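Local coordinates for sporozoite surface protein 2 (PDB 4HQO), which probably serves as the adhesive receptor for gliding motility on the surface of malaria sporozoites, its metal-binding von Willebrand factor A domain joined to a thrombospondin repeat, at residues A158-R172 with F186-I199. The protein carries 4 engineered substitutions. Residues are numbered along the deposited sequence; the frame is centred on the assembly and turned at random.
Sequences AVIGIGQGINHQFNR and FYSYADWNEAVALI
The beta-alpha-beta unit at one edge of the von Willebrand factor A domain sheet holds its short last strand from two directions. Val159 in strand 156-161 pairs in parallel with Tyr187, its N donating to Phe186 O at 2.8 Å and its O accepting from Ser188 N at 3.0 Å; Gly161 N then reaches Ser188 O. Helix 168-175 lies on the Val159 side of the sheet, and the Tyr187 ring packs against it. With CG anti to the backbone N (chi1 -180°), the ring reaches the helix, where Asn171 CB lies 3.5 Å from Tyr187 CZ and Arg172 CG touches Tyr187 CD2. Two bonds grip the buried phenol: Asn171 ND2 donates to Tyr187 OH at 3.1 Å, nearly straight and in its own amide plane, while His168 ND1, near the plane of the tyrosine ring at its edge, hydrogen-bonds Tyr187 OH at 2.7 Å. Such a crossover belongs to the Rossmann-like core of the A domain, whose magnesium ion sits about 10 Å from the Asn171 side chain. The imidazole also turns its edge to a face of the poorly ordered Tyr189, centroids 4.3 Å apart. Across the sheet, helix segment 192-199 runs nearly antiparallel to strand residues 158-161 (175°): Ile160 CD1 rests 3.7 Å from Ala195 CB and beside Leu198 CD2, and Ile199 CD1 abuts Ala158 CB. A water donates to both Gly161 O and Ala190 O.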
ATOM      1  N   ALA A 158      11.140  -4.962   4.955  1.00 31.17           N
ATOM      2  CA  ALA A 158      11.512  -5.973   5.923  1.00 36.75           C
ATOM      3  C   ALA A 158      12.265  -7.056   5.174  1.00 31.35           C
ATOM      4  O   ALA A 158      11.879  -7.441   4.062  1.00 29.32           O
ATOM      5  CB  ALA A 158      10.275  -6.545   6.616  1.00 30.69           C
ATOM      6  N   VAL A 159      13.356  -7.530   5.765  1.00 31.49           N
ATOM      7  CA  VAL A 159      14.144  -8.583   5.136  1.00 30.86           C
ATOM      8  C   VAL A 159      14.023  -9.882   5.926  1.00 29.54           C
ATOM      9  O   VAL A 159      14.164  -9.884   7.152  1.00 36.44           O
ATOM     10  CB  VAL A 159      15.639  -8.187   4.987  1.00 30.19           C
ATOM     11  CG1 VAL A 159      16.407  -9.268   4.219  1.00 30.61           C
ATOM     12  CG2 VAL A 159      15.763  -6.839   4.274  1.00 32.35           C
ATOM     13  N   ILE A 160      13.741 -10.977   5.221  1.00 32.51           N
ATOM     14  CA  ILE A 160      13.699 -12.308   5.835  1.00 34.71           C
ATOM     15  C   ILE A 160      14.820 -13.159   5.253  1.00 31.41           C
ATOM     16  O   ILE A 160      14.897 -13.358   4.041  1.00 29.95           O
ATOM     17  CB  ILE A 160      12.360 -13.021   5.577  1.00 30.07           C
ATOM     18  CG1 ILE A 160      11.191 -12.136   6.004  1.00 30.03           C
ATOM     19  CG2 ILE A 160      12.309 -14.364   6.330  1.00 28.82           C
ATOM     20  CD1 ILE A 160      11.220 -11.776   7.447  1.00 34.00           C
ATOM     21  N   GLY A 161      15.704 -13.642   6.108  1.00 31.18           N
ATOM     22  CA  GLY A 161      16.811 -14.453   5.635  1.00 35.38           C
ATOM     23  C   GLY A 161      16.381 -15.875   5.320  1.00 39.46           C
ATOM     24  O   GLY A 161      15.793 -16.545   6.161  1.00 38.19           O
ATOM     25  N   ILE A 162      16.646 -16.322   4.097  1.00 40.06           N
ATOM     26  CA  ILE A 162      16.430 -17.717   3.716  1.00 40.19           C
ATOM     27  C   ILE A 162      17.665 -18.229   2.992  1.00 42.93           C
ATOM     28  O   ILE A 162      18.525 -17.447   2.591  1.00 37.43           O
ATOM     29  CB  ILE A 162      15.225 -17.891   2.763  1.00 34.76           C
ATOM     30  CG1 ILE A 162      15.384 -16.998   1.527  1.00 26.82           C
ATOM     31  CG2 ILE A 162      13.905 -17.634   3.488  1.00 30.69           C
ATOM     32  CD1 ILE A 162      14.481 -17.401   0.351  1.00 26.12           C
ATOM     33  N   GLY A 163      17.750 -19.542   2.810  1.00 39.83           N
ATOM     34  CA  GLY A 163      18.834 -20.125   2.041  1.00 32.20           C
ATOM     35  C   GLY A 163      19.844 -20.842   2.901  1.00 39.03           C
ATOM     36  O   GLY A 163      19.957 -20.572   4.104  1.00 39.30           O
ATOM     37  N   GLN A 164      20.583 -21.755   2.271  1.00 41.73           N
ATOM     38  CA  GLN A 164      21.566 -22.585   2.957  1.00 54.20           C
ATOM     39  C   GLN A 164      22.784 -21.795   3.433  1.00 58.51           C
ATOM     40  O   GLN A 164      23.419 -22.170   4.421  1.00 61.49           O
ATOM     41  CB  GLN A 164      22.010 -23.745   2.054  1.00 61.90           C
ATOM     42  CG  GLN A 164      22.709 -23.308   0.771  1.00 67.29           C
ATOM     43  CD  GLN A 164      22.790 -24.416  -0.261  1.00 76.94           C
ATOM     44  OE1 GLN A 164      22.609 -25.591   0.056  1.00 87.13           O
ATOM     45  NE2 GLN A 164      23.054 -24.043  -1.510  1.00 75.21           N
ATOM     46  N   GLY A 165      23.107 -20.710   2.731  1.00 49.70           N
ATOM     47  CA  GLY A 165      24.273 -19.906   3.060  1.00 45.93           C
ATOM     48  C   GLY A 165      23.979 -18.417   3.057  1.00 51.57           C
ATOM     49  O   GLY A 165      24.215 -17.724   2.063  1.00 50.82           O
ATOM     50  N   ILE A 166      23.475 -17.927   4.184  1.00 47.18           N
ATOM     51  CA  ILE A 166      23.030 -16.545   4.305  1.00 46.69           C
ATOM     52  C   ILE A 166      24.170 -15.565   4.594  1.00 52.30           C
ATOM     53  O   ILE A 166      25.008 -15.803   5.467  1.00 50.52           O
ATOM     54  CB  ILE A 166      21.947 -16.410   5.400  1.00 39.03           C
ATOM     55  CG1 ILE A 166      20.792 -17.370   5.116  1.00 46.10           C
ATOM     56  CG2 ILE A 166      21.434 -14.972   5.479  1.00 40.32           C
ATOM     57  CD1 ILE A 166      19.706 -17.361   6.181  1.00 50.01           C
ATOM     58  N   ASN A 167      24.197 -14.469   3.837  1.00 43.49           N
ATOM     59  CA  ASN A 167      25.073 -13.345   4.135  1.00 39.67           C
ATOM     60  C   ASN A 167      24.325 -12.347   5.015  1.00 43.01           C
ATOM     61  O   ASN A 167      23.629 -11.456   4.511  1.00 40.91           O
ATOM     62  CB  ASN A 167      25.545 -12.678   2.838  1.00 39.85           C
ATOM     63  CG  ASN A 167      26.603 -11.610   3.072  1.00 38.47           C
ATOM     64  OD1 ASN A 167      26.619 -10.938   4.104  1.00 43.84           O
ATOM     65  ND2 ASN A 167      27.493 -11.447   2.104  1.00 46.51           N
ATOM     66  N   HIS A 168      24.463 -12.503   6.329  1.00 45.79           N
ATOM     67  CA  HIS A 168      23.728 -11.671   7.280  1.00 44.61           C
ATOM     68  C   HIS A 168      24.198 -10.227   7.252  1.00 45.65           C
ATOM     69  O   HIS A 168      23.419  -9.312   7.528  1.00 39.36           O
ATOM     70  CB  HIS A 168      23.846 -12.227   8.702  1.00 49.16           C
ATOM     71  CG  HIS A 168      23.213 -13.572   8.876  1.00 52.04           C
ATOM     72  ND1 HIS A 168      21.861 -13.780   8.715  1.00 41.17           N
ATOM     73  CD2 HIS A 168      23.745 -14.777   9.189  1.00 51.33           C
ATOM     74  CE1 HIS A 168      21.586 -15.057   8.924  1.00 48.32           C
ATOM     75  NE2 HIS A 168      22.713 -15.683   9.214  1.00 53.75           N
ATOM     76  N   GLN A 169      25.472 -10.026   6.925  1.00 45.29           N
ATOM     77  CA  GLN A 169      26.026  -8.676   6.833  1.00 45.05           C
ATOM     78  C   GLN A 169      25.290  -7.868   5.762  1.00 37.99           C
ATOM     79  O   GLN A 169      24.851  -6.749   6.017  1.00 38.85           O
ATOM     80  CB  GLN A 169      27.533  -8.722   6.558  1.00 48.68           C
ATOM     81  CG  GLN A 169      28.220  -7.353   6.453  1.00 55.48           C
ATOM     82  CD  GLN A 169      28.093  -6.724   5.067  1.00 60.28           C
ATOM     83  OE1 GLN A 169      28.099  -7.421   4.050  1.00 60.67           O
ATOM     84  NE2 GLN A 169      27.964  -5.403   5.026  1.00 61.17           N
ATOM     85  N   PHE A 170      25.141  -8.436   4.569  1.00 38.56           N
ATOM     86  CA  PHE A 170      24.445  -7.723   3.508  1.00 37.66           C
ATOM     87  C   PHE A 170      22.953  -7.568   3.797  1.00 40.23           C
ATOM     88  O   PHE A 170      22.376  -6.513   3.528  1.00 39.31           O
ATOM     89  CB  PHE A 170      24.630  -8.382   2.135  1.00 32.21           C
ATOM     90  CG  PHE A 170      23.930  -7.633   1.026  1.00 32.11           C
ATOM     91  CD1 PHE A 170      24.545  -6.552   0.414  1.00 40.34           C
ATOM     92  CD2 PHE A 170      22.633  -7.970   0.647  1.00 36.23           C
ATOM     93  CE1 PHE A 170      23.894  -5.835  -0.582  1.00 35.26           C
ATOM     94  CE2 PHE A 170      21.975  -7.252  -0.344  1.00 35.34           C
ATOM     95  CZ  PHE A 170      22.618  -6.190  -0.964  1.00 33.46           C
ATOM     96  N   ASN A 171      22.320  -8.627   4.300  1.00 37.30           N
ATOM     97  CA  ASN A 171      20.899  -8.561   4.639  1.00 36.35           C
ATOM     98  C   ASN A 171      20.609  -7.453   5.640  1.00 33.47           C
ATOM     99  O   ASN A 171      19.630  -6.727   5.490  1.00 33.66           O
ATOM    100  CB  ASN A 171      20.386  -9.899   5.178  1.00 31.10           C
ATOM    101  CG  ASN A 171      20.039 -10.887   4.072  1.00 30.99           C
ATOM    102  OD1 ASN A 171      19.953 -10.522   2.902  1.00 33.00           O
ATOM    103  ND2 ASN A 171      19.809 -12.141   4.447  1.00 32.10           N
ATOM    104  N   ARG A 172      21.466  -7.325   6.650  1.00 31.06           N
ATOM    105  CA  ARG A 172      21.308  -6.293   7.661  1.00 37.16           C
ATOM    106  C   ARG A 172      21.539  -4.920   7.045  1.00 42.34           C
ATOM    107  O   ARG A 172      20.870  -3.946   7.393  1.00 37.95           O
ATOM    108  CB  ARG A 172      22.283  -6.507   8.825  1.00 41.20           C
ATOM    109  CG  ARG A 172      21.935  -7.671   9.748  1.00 40.14           C
ATOM    110  CD  ARG A 172      22.920  -7.782  10.908  1.00 51.56           C
ATOM    111  NE  ARG A 172      22.372  -7.225  12.143  1.00 74.75           N
ATOM    112  CZ  ARG A 172      22.720  -6.051  12.662  1.00 84.81           C
ATOM    113  NH1 ARG A 172      23.631  -5.295  12.065  1.00 89.42           N
ATOM    114  NH2 ARG A 172      22.158  -5.635  13.788  1.00 87.74           N
ATOM    115  N   PHE A 186      14.029  -4.744  11.406  1.00 39.54           N
ATOM    116  CA  PHE A 186      13.828  -4.833   9.959  1.00 40.75           C
ATOM    117  C   PHE A 186      14.338  -6.131   9.342  1.00 36.13           C
ATOM    118  O   PHE A 186      14.200  -6.352   8.139  1.00 30.41           O
ATOM    119  CB  PHE A 186      14.466  -3.620   9.267  1.00 41.80           C
ATOM    120  CG  PHE A 186      13.950  -2.311   9.774  1.00 43.09           C
ATOM    121  CD1 PHE A 186      12.699  -1.856   9.397  1.00 44.56           C
ATOM    122  CD2 PHE A 186      14.697  -1.550  10.651  1.00 45.85           C
ATOM    123  CE1 PHE A 186      12.211  -0.661   9.874  1.00 38.12           C
ATOM    124  CE2 PHE A 186      14.213  -0.354  11.129  1.00 49.22           C
ATOM    125  CZ  PHE A 186      12.971   0.091  10.741  1.00 42.05           C
ATOM    126  N   TYR A 187      14.934  -6.982  10.167  1.00 37.00           N
ATOM    127  CA  TYR A 187      15.517  -8.222   9.678  1.00 35.72           C
ATOM    128  C   TYR A 187      15.202  -9.372  10.623  1.00 31.74           C
ATOM    129  O   TYR A 187      15.346  -9.249  11.844  1.00 34.70           O
ATOM    130  CB  TYR A 187      17.034  -8.067   9.537  1.00 35.70           C
ATOM    131  CG  TYR A 187      17.764  -9.298   9.021  1.00 32.13           C
ATOM    132  CD1 TYR A 187      17.310  -9.979   7.905  1.00 33.72           C
ATOM    133  CD2 TYR A 187      18.920  -9.754   9.637  1.00 36.10           C
ATOM    134  CE1 TYR A 187      17.975 -11.089   7.421  1.00 32.17           C
ATOM    135  CE2 TYR A 187      19.595 -10.869   9.159  1.00 42.76           C
ATOM    136  CZ  TYR A 187      19.115 -11.529   8.049  1.00 39.59           C
ATOM    137  OH  TYR A 187      19.772 -12.630   7.555  1.00 39.24           O
ATOM    138  N   SER A 188      14.779 -10.492  10.049  1.00 33.03           N
ATOM    139  CA  SER A 188      14.563 -11.719  10.811  1.00 35.23           C
ATOM    140  C   SER A 188      15.144 -12.893  10.031  1.00 32.89           C
ATOM    141  O   SER A 188      15.006 -12.963   8.812  1.00 35.50           O
ATOM    142  CB  SER A 188      13.068 -11.942  11.037  1.00 38.29           C
ATOM    143  OG  SER A 188      12.832 -13.121  11.791  1.00 42.53           O
ATOM    144  N   TYR A 189      15.798 -13.816  10.725  1.00 42.83           N
ATOM    145  CA  TYR A 189      16.316 -15.007  10.059  1.00 56.02           C
ATOM    146  C   TYR A 189      16.033 -16.303  10.822  1.00 60.75           C
ATOM    147  O   TYR A 189      16.770 -17.279  10.700  1.00 76.60           O
ATOM    148  CB  TYR A 189      17.809 -14.863   9.737  1.00 56.44           C
ATOM    149  CG  TYR A 189      18.722 -14.796  10.935  1.00 70.88           C
ATOM    150  CD1 TYR A 189      18.828 -13.633  11.689  1.00 82.84           C
ATOM    151  CD2 TYR A 189      19.500 -15.888  11.303  1.00 78.38           C
ATOM    152  CE1 TYR A 189      19.673 -13.565  12.784  1.00 94.83           C
ATOM    153  CE2 TYR A 189      20.350 -15.829  12.394  1.00 89.28           C
ATOM    154  CZ  TYR A 189      20.432 -14.664  13.132  1.00 98.08           C
ATOM    155  OH  TYR A 189      21.277 -14.601  14.220  1.00105.20           O
ATOM    156  N   ALA A 190      14.953 -16.307  11.595  1.00 52.22           N
ATOM    157  CA  ALA A 190      14.496 -17.514  12.282  1.00 48.17           C
ATOM    158  C   ALA A 190      13.358 -18.184  11.503  1.00 48.18           C
ATOM    159  O   ALA A 190      13.435 -18.336  10.284  1.00 57.03           O
ATOM    160  CB  ALA A 190      14.070 -17.187  13.693  1.00 40.70           C
ATOM    161  N   ASP A 191      12.299 -18.582  12.195  1.00 53.47           N
ATOM    162  CA  ASP A 191      11.186 -19.249  11.524  1.00 51.97           C
ATOM    163  C   ASP A 191      10.084 -18.272  11.140  1.00 49.83           C
ATOM    164  O   ASP A 191      10.209 -17.068  11.359  1.00 45.22           O
ATOM    165  CB  ASP A 191      10.638 -20.391  12.380  1.00 65.63           C
ATOM    166  CG  ASP A 191      11.498 -21.643  12.293  1.00 79.13           C
ATOM    167  OD1 ASP A 191      12.198 -21.808  11.268  1.00 76.33           O
ATOM    168  OD2 ASP A 191      11.474 -22.457  13.242  1.00 86.75           O
ATOM    169  N   TRP A 192       9.005 -18.792  10.565  1.00 41.52           N
ATOM    170  CA  TRP A 192       7.908 -17.940  10.116  1.00 43.05           C
ATOM    171  C   TRP A 192       7.233 -17.195  11.263  1.00 40.58           C
ATOM    172  O   TRP A 192       6.693 -16.114  11.059  1.00 42.80           O
ATOM    173  CB  TRP A 192       6.870 -18.743   9.324  1.00 52.23           C
ATOM    174  CG  TRP A 192       6.064 -19.699  10.150  1.00 51.50           C
ATOM    175  CD1 TRP A 192       6.352 -21.009  10.400  1.00 46.49           C
ATOM    176  CD2 TRP A 192       4.832 -19.423  10.832  1.00 50.75           C
ATOM    177  NE1 TRP A 192       5.378 -21.564  11.192  1.00 63.09           N
ATOM    178  CE2 TRP A 192       4.436 -20.612  11.471  1.00 55.30           C
ATOM    179  CE3 TRP A 192       4.031 -18.284  10.957  1.00 55.50           C
ATOM    180  CZ2 TRP A 192       3.269 -20.697  12.232  1.00 55.26           C
ATOM    181  CZ3 TRP A 192       2.871 -18.372  11.714  1.00 61.82           C
ATOM    182  CH2 TRP A 192       2.503 -19.570  12.341  1.00 59.60           C
ATOM    183  N   ASN A 193       7.252 -17.778  12.459  1.00 38.02           N
ATOM    184  CA  ASN A 193       6.680 -17.116  13.623  1.00 46.96           C
ATOM    185  C   ASN A 193       7.381 -15.788  13.896  1.00 49.01           C
ATOM    186  O   ASN A 193       6.729 -14.774  14.132  1.00 54.31           O
ATOM    187  CB  ASN A 193       6.759 -18.013  14.857  1.00 47.17           C
ATOM    188  CG  ASN A 193       6.147 -19.381  14.624  1.00 64.46           C
ATOM    189  OD1 ASN A 193       6.784 -20.270  14.052  1.00 71.22           O
ATOM    190  ND2 ASN A 193       4.907 -19.558  15.069  1.00 47.43           N
ATOM    191  N   GLU A 194       8.709 -15.802  13.852  1.00 52.56           N
ATOM    192  CA  GLU A 194       9.494 -14.587  14.061  1.00 44.42           C
ATOM    193  C   GLU A 194       9.288 -13.581  12.936  1.00 38.18           C
ATOM    194  O   GLU A 194       9.255 -12.373  13.165  1.00 50.03           O
ATOM    195  CB  GLU A 194      10.980 -14.915  14.220  1.00 43.22           C
ATOM    196  CG  GLU A 194      11.330 -15.608  15.541  1.00 52.36           C
ATOM    197  CD  GLU A 194      11.015 -17.100  15.542  1.00 69.03           C
ATOM    198  OE1 GLU A 194      10.758 -17.669  14.455  1.00 64.87           O
ATOM    199  OE2 GLU A 194      11.031 -17.707  16.634  1.00 83.42           O
ATOM    200  N   ALA A 195       9.142 -14.086  11.718  1.00 33.32           N
ATOM    201  CA  ALA A 195       8.913 -13.232  10.566  1.00 34.11           C
ATOM    202  C   ALA A 195       7.559 -12.544  10.679  1.00 40.05           C
ATOM    203  O   ALA A 195       7.423 -11.368  10.358  1.00 43.46           O
ATOM    204  CB  ALA A 195       8.996 -14.047   9.276  1.00 35.51           C
ATOM    205  N   VAL A 196       6.556 -13.283  11.140  1.00 40.04           N
ATOM    206  CA  VAL A 196       5.216 -12.727  11.317  1.00 34.46           C
ATOM    207  C   VAL A 196       5.211 -11.629  12.378  1.00 35.94           C
ATOM    208  O   VAL A 196       4.611 -10.569  12.186  1.00 40.79           O
ATOM    209  CB  VAL A 196       4.186 -13.833  11.658  1.00 40.01           C
ATOM    210  CG1 VAL A 196       2.938 -13.247  12.323  1.00 37.88           C
ATOM    211  CG2 VAL A 196       3.827 -14.598  10.400  1.00 39.98           C
ATOM    212  N   ALA A 197       5.898 -11.884  13.486  1.00 38.26           N
ATOM    213  CA  ALA A 197       6.027 -10.903  14.552  1.00 44.17           C
ATOM    214  C   ALA A 197       6.829  -9.681  14.088  1.00 41.05           C
ATOM    215  O   ALA A 197       6.610  -8.576  14.570  1.00 52.17           O
ATOM    216  CB  ALA A 197       6.654 -11.538  15.786  1.00 41.13           C
ATOM    217  N   LEU A 198       7.750  -9.879  13.148  1.00 43.75           N
ATOM    218  CA  LEU A 198       8.533  -8.770  12.602  1.00 37.64           C
ATOM    219  C   LEU A 198       7.648  -7.841  11.780  1.00 37.02           C
ATOM    220  O   LEU A 198       7.733  -6.619  11.894  1.00 43.82           O
ATOM    221  CB  LEU A 198       9.665  -9.289  11.712  1.00 38.58           C
ATOM    222  CG  LEU A 198      10.656  -8.223  11.235  1.00 41.35           C
ATOM    223  CD1 LEU A 198      11.603  -7.887  12.359  1.00 39.83           C
ATOM    224  CD2 LEU A 198      11.423  -8.685   9.996  1.00 41.31           C
ATOM    225  N   ILE A 199       6.807  -8.447  10.948  1.00 35.27           N
ATOM    226  CA  ILE A 199       5.892  -7.751  10.041  1.00 39.47           C
ATOM    227  C   ILE A 199       4.779  -7.002  10.786  1.00 45.98           C
ATOM    228  O   ILE A 199       4.297  -5.965  10.331  1.00 41.57           O
ATOM    229  CB  ILE A 199       5.277  -8.772   9.049  1.00 39.05           C
ATOM    230  CG1 ILE A 199       6.376  -9.336   8.150  1.00 48.23           C
ATOM    231  CG2 ILE A 199       4.170  -8.176   8.197  1.00 37.06           C
ATOM    232  CD1 ILE A 199       7.381  -8.298   7.731  1.00 45.03           C
TER
HETATM  233  O   HOH W   1      14.229 -16.581   8.331  1.00 51.80           O